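Local atomic coordinates of N2152 (Neocallimastix frontalis, PDB entry 5U22), a protein that probably hydrolyses rare arabinosyl substrates as a polyspecific family 39 glycoside hydrolase of a rumen anaerobic fungus, built from a TIM barrel and a beta sandwich. Residues S23-D28 / F344-P349; Q118-E123 / N161-Q166; N195-S200 / R226-L231. All coordinates share one frame; numbering follows the deposited sequence.

Contact 1. Residues S23-D28 / F344-P349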
loop_
_atom_site.group_PDB
_atom_site.type_symbol
_atom_site.label_atom_id
_atom_site.label_comp_id
_atom_site.label_asym_id
_atom_site.label_seq_id
_atom_site.Cartn_x
_atom_site.Cartn_y
_atom_site.Cartn_z
ATOM N N SER A 23 23.917 -7.458 7.642
ATOM C CA SER A 23 23.035 -6.420 7.127
ATOM C C SER A 23 22.602 -5.553 8.300
ATOM O O SER A 23 22.024 -6.065 9.266
ATOM C CB SER A 23 21.816 -7.024 6.424
ATOM O OG SER A 23 22.198 -7.704 5.242
ATOM N N GLN A 24 22.881 -4.253 8.221
ATOM C CA GLN A 24 22.606 -3.339 9.325
ATOM C C GLN A 24 21.416 -2.447 9.011
ATOM O O GLN A 24 21.344 -1.852 7.930
ATOM C CB GLN A 24 23.822 -2.463 9.638
ATOM C CG GLN A 24 25.058 -3.228 10.067
ATOM C CD GLN A 24 26.019 -2.352 10.855
ATOM O OE1 GLN A 24 25.613 -1.643 11.782
ATOM N NE2 GLN A 24 27.288 -2.382 10.480
ATOM N N LEU A 25 20.515 -2.314 9.980
ATOM C CA LEU A 25 19.422 -1.351 9.943
ATOM C C LEU A 25 19.471 -0.526 11.219
ATOM O O LEU A 25 19.611 -1.081 12.316
ATOM C CB LEU A 25 18.065 -2.049 9.831
ATOM C CG LEU A 25 17.885 -2.955 8.614
ATOM C CD1 LEU A 25 17.670 -4.382 9.066
ATOM C CD2 LEU A 25 16.708 -2.478 7.775
ATOM N N THR A 26 19.358 0.791 11.084
ATOM C CA THR A 26 19.460 1.684 12.229
ATOM C C THR A 26 18.159 2.457 12.385
ATOM O O THR A 26 17.706 3.125 11.448
ATOM C CB THR A 26 20.654 2.622 12.084
ATOM O OG1 THR A 26 21.838 1.824 12.000
ATOM C CG2 THR A 26 20.757 3.551 13.305
ATOM N N VAL A 27 17.561 2.340 13.565
ATOM C CA VAL A 27 16.314 3.002 13.924
ATOM C C VAL A 27 16.683 4.181 14.811
ATOM O O VAL A 27 17.356 4.001 15.830
ATOM C CB VAL A 27 15.376 2.034 14.663
ATOM C CG1 VAL A 27 14.141 2.755 15.192
ATOM C CG2 VAL A 27 14.991 0.865 13.763
ATOM N N ASP A 28 16.271 5.387 14.425
ATOM C CA ASP A 28 16.479 6.574 15.251
ATOM C C ASP A 28 15.140 6.944 15.877
ATOM O O ASP A 28 14.298 7.574 15.233
ATOM C CB ASP A 28 17.046 7.741 14.440
ATOM C CG ASP A 28 17.383 8.944 15.314
ATOM O OD1 ASP A 28 16.898 9.018 16.471
ATOM O OD2 ASP A 28 18.133 9.819 14.848
ATOM N N PHE A 344 9.724 -2.529 15.497
ATOM C CA PHE A 344 10.516 -2.460 14.271
ATOM C C PHE A 344 10.233 -3.724 13.475
ATOM O O PHE A 344 10.519 -4.827 13.954
ATOM C CB PHE A 344 12.010 -2.344 14.597
ATOM C CG PHE A 344 12.899 -2.260 13.380
ATOM C CD1 PHE A 344 12.418 -1.729 12.190
ATOM C CD2 PHE A 344 14.212 -2.701 13.429
ATOM C CE1 PHE A 344 13.230 -1.653 11.063
ATOM C CE2 PHE A 344 15.035 -2.615 12.303
ATOM C CZ PHE A 344 14.532 -2.089 11.124
ATOM N N ILE A 345 9.641 -3.577 12.286
ATOM C CA ILE A 345 9.379 -4.716 11.406
ATOM C C ILE A 345 10.217 -4.564 10.149
ATOM O O ILE A 345 10.364 -3.455 9.620
ATOM C CB ILE A 345 7.880 -4.860 11.060
ATOM C CG1 ILE A 345 7.362 -3.640 10.290
ATOM C CG2 ILE A 345 7.065 -5.034 12.324
ATOM C CD1 ILE A 345 5.863 -3.744 9.948
ATOM N N PHE A 346 10.765 -5.679 9.660
ATOM C CA PHE A 346 11.711 -5.590 8.559
ATOM C C PHE A 346 11.828 -6.948 7.879
ATOM O O PHE A 346 11.412 -7.980 8.409
ATOM C CB PHE A 346 13.079 -5.094 9.048
ATOM C CG PHE A 346 13.633 -5.879 10.211
ATOM C CD1 PHE A 346 13.289 -5.544 11.513
ATOM C CD2 PHE A 346 14.503 -6.943 10.002
ATOM C CE1 PHE A 346 13.811 -6.255 12.600
ATOM C CE2 PHE A 346 15.033 -7.654 11.070
ATOM C CZ PHE A 346 14.681 -7.319 12.369
ATOM N N GLY A 347 12.422 -6.934 6.694
ATOM C CA GLY A 347 12.555 -8.149 5.920
ATOM C C GLY A 347 13.056 -7.855 4.529
ATOM O O GLY A 347 13.017 -6.702 4.085
ATOM N N GLY A 348 13.527 -8.880 3.836
ATOM C CA GLY A 348 14.038 -8.725 2.494
ATOM C C GLY A 348 15.442 -9.274 2.334
ATOM O O GLY A 348 16.114 -9.634 3.312
ATOM N N PRO A 349 15.908 -9.355 1.065
ATOM C CA PRO A 349 17.280 -9.798 0.772
ATOM C C PRO A 349 18.316 -9.244 1.740
ATOM O O PRO A 349 18.354 -8.039 2.012
ATOM C CB PRO A 349 17.505 -9.280 -0.655
ATOM C CG PRO A 349 16.108 -9.388 -1.270
ATOM C CD PRO A 349 15.154 -9.025 -0.160
#

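Contact 2. Residues Q118-E123 / N161-Q166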
loop_
_atom_site.group_PDB
_atom_site.type_symbol
_atom_site.label_atom_id
_atom_site.label_comp_id
_atom_site.label_asym_id
_atom_site.label_seq_id
_atom_site.Cartn_x
_atom_site.Cartn_y
_atom_site.Cartn_z
ATOM N N GLN A 118 -19.641 8.298 -25.220
ATOM C CA GLN A 118 -21.031 8.404 -24.791
ATOM C C GLN A 118 -21.365 7.341 -23.755
ATOM O O GLN A 118 -21.901 7.648 -22.686
ATOM C CB GLN A 118 -21.954 8.304 -26.004
ATOM C CG GLN A 118 -21.756 9.446 -26.997
ATOM C CD GLN A 118 -20.832 9.083 -28.153
ATOM O OE1 GLN A 118 -19.901 8.291 -27.997
ATOM N NE2 GLN A 118 -21.083 9.678 -29.322
ATOM N N THR A 119 -21.053 6.080 -24.053
ATOM C CA THR A 119 -21.338 4.997 -23.109
ATOM C C THR A 119 -20.497 5.120 -21.846
ATOM O O THR A 119 -20.986 4.877 -20.739
ATOM C CB THR A 119 -21.101 3.650 -23.784
ATOM O OG1 THR A 119 -22.083 3.467 -24.806
ATOM C CG2 THR A 119 -21.200 2.491 -22.780
ATOM N N TRP A 120 -19.227 5.490 -21.994
ATOM C CA TRP A 120 -18.386 5.743 -20.826
ATOM C C TRP A 120 -19.048 6.736 -19.875
ATOM O O TRP A 120 -19.131 6.503 -18.663
ATOM C CB TRP A 120 -17.028 6.249 -21.302
ATOM C CG TRP A 120 -16.024 6.641 -20.249
ATOM C CD1 TRP A 120 -15.454 7.873 -20.101
ATOM C CD2 TRP A 120 -15.423 5.799 -19.253
ATOM N NE1 TRP A 120 -14.546 7.858 -19.077
ATOM C CE2 TRP A 120 -14.508 6.599 -18.533
ATOM C CE3 TRP A 120 -15.574 4.455 -18.891
ATOM C CZ2 TRP A 120 -13.748 6.102 -17.470
ATOM C CZ3 TRP A 120 -14.812 3.955 -17.823
ATOM C CH2 TRP A 120 -13.907 4.780 -17.133
ATOM N N PHE A 121 -19.552 7.841 -20.419
ATOM C CA PHE A 121 -20.178 8.850 -19.575
ATOM C C PHE A 121 -21.488 8.344 -18.978
ATOM O O PHE A 121 -21.772 8.588 -17.799
ATOM C CB PHE A 121 -20.391 10.131 -20.384
ATOM C CG PHE A 121 -19.206 11.075 -20.369
ATOM C CD1 PHE A 121 -17.914 10.613 -20.166
ATOM C CD2 PHE A 121 -19.399 12.441 -20.522
ATOM C CE1 PHE A 121 -16.832 11.493 -20.142
ATOM C CE2 PHE A 121 -18.322 13.329 -20.489
ATOM C CZ PHE A 121 -17.042 12.852 -20.299
ATOM N N ASN A 122 -22.308 7.646 -19.771
ATOM C CA ASN A 122 -23.541 7.075 -19.228
ATOM C C ASN A 122 -23.245 6.130 -18.064
ATOM O O ASN A 122 -23.906 6.182 -17.021
ATOM C CB ASN A 122 -24.312 6.348 -20.330
ATOM C CG ASN A 122 -24.961 7.304 -21.309
ATOM O OD1 ASN A 122 -25.401 8.390 -20.926
ATOM N ND2 ASN A 122 -25.005 6.914 -22.585
ATOM N N GLU A 123 -22.246 5.264 -18.225
ATOM C CA GLU A 123 -21.910 4.335 -17.149
ATOM C C GLU A 123 -21.413 5.072 -15.912
ATOM O O GLU A 123 -21.783 4.719 -14.788
ATOM C CB GLU A 123 -20.868 3.328 -17.634
ATOM C CG GLU A 123 -21.415 2.314 -18.617
ATOM C CD GLU A 123 -22.523 1.483 -18.021
ATOM O OE1 GLU A 123 -22.367 1.022 -16.875
ATOM O OE2 GLU A 123 -23.557 1.296 -18.691
ATOM N N ASN A 161 -4.934 11.757 -22.605
ATOM C CA ASN A 161 -5.080 13.086 -22.015
ATOM C C ASN A 161 -6.466 13.659 -22.292
ATOM O O ASN A 161 -7.043 14.332 -21.431
ATOM C CB ASN A 161 -3.999 14.046 -22.534
ATOM C CG ASN A 161 -2.602 13.730 -21.992
ATOM O OD1 ASN A 161 -2.434 12.941 -21.060
ATOM N ND2 ASN A 161 -1.590 14.361 -22.579
ATOM N N GLN A 162 -7.009 13.415 -23.492
ATOM C CA GLN A 162 -8.346 13.920 -23.824
ATOM C C GLN A 162 -9.406 13.230 -22.972
ATOM O O GLN A 162 -10.274 13.885 -22.385
ATOM C CB GLN A 162 -8.650 13.729 -25.324
ATOM C CG GLN A 162 -7.854 14.614 -26.337
ATOM C CD GLN A 162 -8.342 14.523 -27.825
ATOM O OE1 GLN A 162 -7.964 13.629 -28.596
ATOM N NE2 GLN A 162 -9.146 15.494 -28.226
ATOM N N MET A 163 -9.350 11.901 -22.885
ATOM C CA MET A 163 -10.309 11.186 -22.048
ATOM C C MET A 163 -10.181 11.612 -20.588
ATOM O O MET A 163 -11.191 11.771 -19.886
ATOM C CB MET A 163 -10.113 9.677 -22.202
ATOM C CG MET A 163 -11.088 8.833 -21.376
ATOM S SD MET A 163 -10.562 8.606 -19.640
ATOM C CE MET A 163 -8.940 7.934 -19.829
ATOM N N TRP A 164 -8.945 11.808 -20.118
ATOM C CA TRP A 164 -8.727 12.267 -18.749
ATOM C C TRP A 164 -9.398 13.608 -18.514
ATOM O O TRP A 164 -10.179 13.774 -17.569
ATOM C CB TRP A 164 -7.229 12.381 -18.442
ATOM C CG TRP A 164 -6.986 13.022 -17.083
ATOM C CD1 TRP A 164 -6.818 14.348 -16.812
ATOM C CD2 TRP A 164 -6.917 12.342 -15.817
ATOM N NE1 TRP A 164 -6.647 14.538 -15.454
ATOM C CE2 TRP A 164 -6.699 13.322 -14.826
ATOM C CE3 TRP A 164 -7.002 10.994 -15.433
ATOM C CZ2 TRP A 164 -6.574 13.000 -13.462
ATOM C CZ3 TRP A 164 -6.882 10.678 -14.077
ATOM C CH2 TRP A 164 -6.667 11.675 -13.116
ATOM N N LYS A 165 -9.062 14.594 -19.346
ATOM C CA LYS A 165 -9.637 15.928 -19.205
ATOM C C LYS A 165 -11.159 15.881 -19.230
ATOM O O LYS A 165 -11.828 16.494 -18.391
ATOM C CB LYS A 165 -9.109 16.822 -20.325
ATOM C CG LYS A 165 -9.826 18.160 -20.464
ATOM C CD LYS A 165 -9.687 19.019 -19.220
ATOM C CE LYS A 165 -10.222 20.434 -19.466
ATOM N NZ LYS A 165 -10.301 21.207 -18.204
ATOM N N GLN A 166 -11.728 15.154 -20.190
ATOM C CA GLN A 166 -13.179 15.156 -20.335
ATOM C C GLN A 166 -13.851 14.448 -19.171
ATOM O O GLN A 166 -14.908 14.882 -18.698
ATOM C CB GLN A 166 -13.570 14.517 -21.670
ATOM C CG GLN A 166 -13.205 15.382 -22.892
ATOM C CD GLN A 166 -13.304 14.625 -24.214
ATOM O OE1 GLN A 166 -14.198 13.796 -24.404
ATOM N NE2 GLN A 166 -12.380 14.906 -25.132
#

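Contact 3. Residues N195-S200 / R226-L231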
loop_
_atom_site.group_PDB
_atom_site.type_symbol
_atom_site.label_atom_id
_atom_site.label_comp_id
_atom_site.label_asym_id
_atom_site.label_seq_id
_atom_site.Cartn_x
_atom_site.Cartn_y
_atom_site.Cartn_z
ATOM N N ASN A 195 5.060 14.974 -18.604
ATOM C CA ASN A 195 4.111 15.298 -19.672
ATOM C C ASN A 195 2.687 15.348 -19.128
ATOM O O ASN A 195 1.917 16.259 -19.442
ATOM C CB ASN A 195 4.225 14.281 -20.805
ATOM C CG ASN A 195 5.265 14.680 -21.864
ATOM O OD1 ASN A 195 5.360 15.852 -22.248
ATOM N ND2 ASN A 195 6.025 13.705 -22.356
ATOM N N PHE A 196 2.327 14.393 -18.276
ATOM C CA PHE A 196 0.986 14.387 -17.705
ATOM C C PHE A 196 0.770 15.563 -16.760
ATOM O O PHE A 196 -0.303 16.179 -16.762
ATOM C CB PHE A 196 0.719 13.078 -16.966
ATOM C CG PHE A 196 -0.563 13.104 -16.194
ATOM C CD1 PHE A 196 -1.771 13.002 -16.859
ATOM C CD2 PHE A 196 -0.567 13.256 -14.816
ATOM C CE1 PHE A 196 -2.966 13.032 -16.170
ATOM C CE2 PHE A 196 -1.763 13.292 -14.118
ATOM C CZ PHE A 196 -2.961 13.180 -14.798
ATOM N N LEU A 197 1.753 15.856 -15.905
ATOM C CA LEU A 197 1.605 16.982 -14.990
ATOM C C LEU A 197 1.534 18.304 -15.744
ATOM O O LEU A 197 0.743 19.188 -15.388
ATOM C CB LEU A 197 2.765 17.006 -13.995
ATOM C CG LEU A 197 2.740 15.840 -13.013
ATOM C CD1 LEU A 197 3.987 15.876 -12.134
ATOM C CD2 LEU A 197 1.476 15.899 -12.177
ATOM N N GLN A 198 2.381 18.473 -16.761
ATOM C CA GLN A 198 2.342 19.704 -17.545
ATOM C C GLN A 198 0.987 19.870 -18.228
ATOM O O GLN A 198 0.388 20.952 -18.193
ATOM C CB GLN A 198 3.477 19.712 -18.563
ATOM C CG GLN A 198 4.836 20.045 -17.953
ATOM C CD GLN A 198 5.957 20.038 -18.979
ATOM O OE1 GLN A 198 5.942 19.255 -19.925
ATOM N NE2 GLN A 198 6.949 20.897 -18.782
ATOM N N PHE A 199 0.486 18.801 -18.845
ATOM C CA PHE A 199 -0.837 18.837 -19.459
ATOM C C PHE A 199 -1.912 19.187 -18.439
ATOM O O PHE A 199 -2.795 20.013 -18.707
ATOM C CB PHE A 199 -1.149 17.487 -20.113
ATOM C CG PHE A 199 -2.570 17.367 -20.586
ATOM C CD1 PHE A 199 -2.930 17.807 -21.851
ATOM C CD2 PHE A 199 -3.553 16.842 -19.759
ATOM C CE1 PHE A 199 -4.244 17.709 -22.293
ATOM C CE2 PHE A 199 -4.871 16.747 -20.187
ATOM C CZ PHE A 199 -5.221 17.182 -21.454
ATOM N N SER A 200 -1.850 18.569 -17.256
ATOM C CA SER A 200 -2.943 18.682 -16.305
ATOM C C SER A 200 -2.934 20.024 -15.583
ATOM O O SER A 200 -3.998 20.576 -15.286
ATOM C CB SER A 200 -2.880 17.526 -15.308
ATOM O OG SER A 200 -3.136 16.302 -15.970
ATOM N N ARG A 226 11.229 10.540 -5.199
ATOM C CA ARG A 226 12.080 11.727 -5.277
ATOM C C ARG A 226 11.893 12.455 -6.603
ATOM O O ARG A 226 11.816 13.690 -6.637
ATOM C CB ARG A 226 13.548 11.341 -5.068
ATOM C CG ARG A 226 13.802 10.709 -3.686
ATOM C CD ARG A 226 15.293 10.567 -3.383
ATOM N NE ARG A 226 16.007 9.733 -4.353
ATOM C CZ ARG A 226 16.197 8.420 -4.224
ATOM N NH1 ARG A 226 15.704 7.767 -3.175
ATOM N NH2 ARG A 226 16.872 7.754 -5.156
ATOM N N SER A 227 11.823 11.705 -7.704
ATOM C CA SER A 227 11.558 12.302 -9.008
ATOM C C SER A 227 10.223 13.030 -9.006
ATOM O O SER A 227 10.126 14.190 -9.430
ATOM C CB SER A 227 11.575 11.224 -10.096
ATOM O OG SER A 227 11.049 11.735 -11.320
ATOM N N TYR A 228 9.183 12.374 -8.489
ATOM C CA TYR A 228 7.854 12.967 -8.551
ATOM C C TYR A 228 7.795 14.260 -7.739
ATOM O O TYR A 228 7.311 15.291 -8.220
ATOM C CB TYR A 228 6.790 11.965 -8.089
ATOM C CG TYR A 228 5.470 12.672 -8.020
ATOM C CD1 TYR A 228 4.791 12.995 -9.179
ATOM C CD2 TYR A 228 4.949 13.101 -6.806
ATOM C CE1 TYR A 228 3.611 13.698 -9.138
ATOM C CE2 TYR A 228 3.769 13.809 -6.753
ATOM C CZ TYR A 228 3.111 14.109 -7.929
ATOM O OH TYR A 228 1.938 14.813 -7.894
ATOM N N ARG A 229 8.312 14.241 -6.512
ATOM C CA ARG A 229 8.242 15.458 -5.712
ATOM C C ARG A 229 9.107 16.571 -6.296
ATOM O O ARG A 229 8.758 17.750 -6.169
ATOM C CB ARG A 229 8.629 15.141 -4.269
ATOM C CG ARG A 229 7.659 14.134 -3.619
ATOM C CD ARG A 229 6.930 14.741 -2.449
ATOM N NE ARG A 229 5.881 13.889 -1.871
ATOM C CZ ARG A 229 6.086 12.888 -1.004
ATOM N NH1 ARG A 229 7.316 12.549 -0.621
ATOM N NH2 ARG A 229 5.047 12.202 -0.524
ATOM N N ASN A 230 10.218 16.229 -6.952
ATOM C CA ASN A 230 10.991 17.257 -7.646
ATOM C C ASN A 230 10.231 17.816 -8.847
ATOM O O ASN A 230 10.324 19.014 -9.138
ATOM C CB ASN A 230 12.344 16.706 -8.078
ATOM C CG ASN A 230 13.401 16.854 -7.001
ATOM O OD1 ASN A 230 13.526 17.908 -6.369
ATOM N ND2 ASN A 230 14.178 15.801 -6.795
ATOM N N LEU A 231 9.465 16.975 -9.548
ATOM C CA LEU A 231 8.633 17.480 -10.641
ATOM C C LEU A 231 7.579 18.461 -10.132
ATOM O O LEU A 231 7.353 19.514 -10.742
ATOM C CB LEU A 231 7.954 16.327 -11.382
ATOM C CG LEU A 231 8.751 15.507 -12.395
ATOM C CD1 LEU A 231 7.849 14.435 -13.020
ATOM C CD2 LEU A 231 9.374 16.404 -13.469
#

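Contact 1. Residues S23-D28 / F344-P349
Apolar side-chain packing of Leu25 and Val27 against Phe344 and Phe346 forms a buried layer inside the beta-sandwich domain. Strand 23-28 and the 344-347 end of strand 341-347 approach to 9.9 Å between axes and run nearly antiparallel, at 157°; at that separation side chains, not backbone bonds, must join them. Phe344 is at the centre of the contact, touched by both Leu25 and Val27. Its CG stands anti to the backbone N (chi1 -180°), which sends the ring out toward the facing strand. Val27 CG2 then rests over the middle of one ring face, 3.6 Å from the centroid of the Phe344 ring and 9° off its normal, a clear CH-pi contact. Over the opposite face lies Phe346 CD1, so the ring is held between a methyl group and one ring carbon of Phe346. Leu25 meets the same ring differently: Leu25 CB comes to the rim, near the ring plane, at 3.8 Å from Phe344 CZ, and the two side chains cross at about a right angle. Further along, Leu25 CD1 reaches Phe346 CD2 at 4.2 Å, a looser apolar touch. Around this core, strand 23-28 pairs in parallel with 353-359 and antiparallel with 315-320, whose Val319 touches both Val27 and Phe344. Ile345 turns to the other side of strand 341-347, where it packs on helix 301-310.

Contact 2. Residues Q118-E123 / N161-Q166
Two neighbouring outer helices of the TIM barrel, 117-134 and 160-174, meet here through Trp120 with Met163 and Phe121 with Gln166. They follow the successive parallel strands 98-102 and 139-143, and this part of their interface buries 147 Å² in all. On the buried side, Met163 SD lies 4.1 Å from Trp120 NE1, and the sulfur sits 4.9 Å from the centroid of the five-membered ring. At 52° from the ring normal, the approach is oblique, a Met-aromatic contact that is neither squarely over the face nor at the edge. The Met163 chain, bent at chi2 (-83°) and chi3 (-55°), crosses the indole at about a right angle. The sulfur does not serve as the polar partner of Trp120 NE1: that role falls to Thr167 OG1, of the residue after Gln166, and that hydrogen bond is likely to limit rotation of the indole. The second touch is made by the far end of a ring. Phe121 CZ stands 3.4 Å from Gln166 O, the carbonyl oxygen meeting the ring obliquely, as packing, with Gln166 CB 4.1 Å from the same CZ, while Trp120 CD1 abuts the ring edge in its plane. Phe121 also touches Thr167 and Leu170, and Trp145 meets Trp120 edge-to-face. Replacing Phe121 with an alanine would probably open a gap beside Gln166, Thr167 and Leu170 and take away the ring that Trp120 CD1 rests against. Side-by-side packing of consecutive helices, each following its own parallel strand, is the arrangement expected around the outside of a beta/alpha barrel.

Contact 3. Residues N195-S200 / R226-L231
Leu197 bridges to Tyr228 and Leu231 between two adjacent outer helices of the TIM barrel, 190-202 and 221-235. The backbones are closest at Leu197 and Leu231, whose CA atoms are 8.3 Å apart. From CB, which points toward the facing helix, the Leu197 chain leads to CG, 4.5 Å from Tyr228 CE1. There it branches. With chi2 at 175°, CD1 continues the extended line and becomes the foremost atom: Leu197 CD1 lies 3.7 Å from Tyr228 CE1, meeting the ring obliquely, and 4.1 Å from Leu231 CB. The other methyl, Leu197 CD2, stays farther off, at 4.3 Å from the same Tyr228 CE1. Leu197 and Tyr228 cross at about a right angle, and the methyl end meets the ring chiefly at CE1. Tyr228 and Leu231 both also touch Met193, an earlier residue of helix 190-202. Behind Leu197, its neighbour Phe196 turns to the adjoining helix 160-174 and meets Trp164 edge-to-face. Phe196 O takes two donors from opposite faces of its carbonyl plane: Ser200 N, and Ser200 OG at 2.9 Å with a C=O...OG angle of 149°.

In the fold
Contacts 2 and 3 belong to the barrel and contact 1 to the beta sandwich, and the distances separate them accordingly. The centres of contacts 2 and 3 are 23 Å apart and the two touch directly: Asn161 O lies 3.4 Å from Phe199 CZ, and Lys165 packs on the same ring. Together they tie helices 117-134, 160-174, 190-202 and 221-235 into one continuous outer row. Contact 1 stays apart, its nearest atoms about 15 Å from contact 3 and about 30 Å from contact 2, although its two strands bracket both in sequence. A bound bis-tris molecule lies about 13 Å from the Trp120 side chain, too far for contact, so contact 2 is helix packing outside the ligand's immediate surroundings.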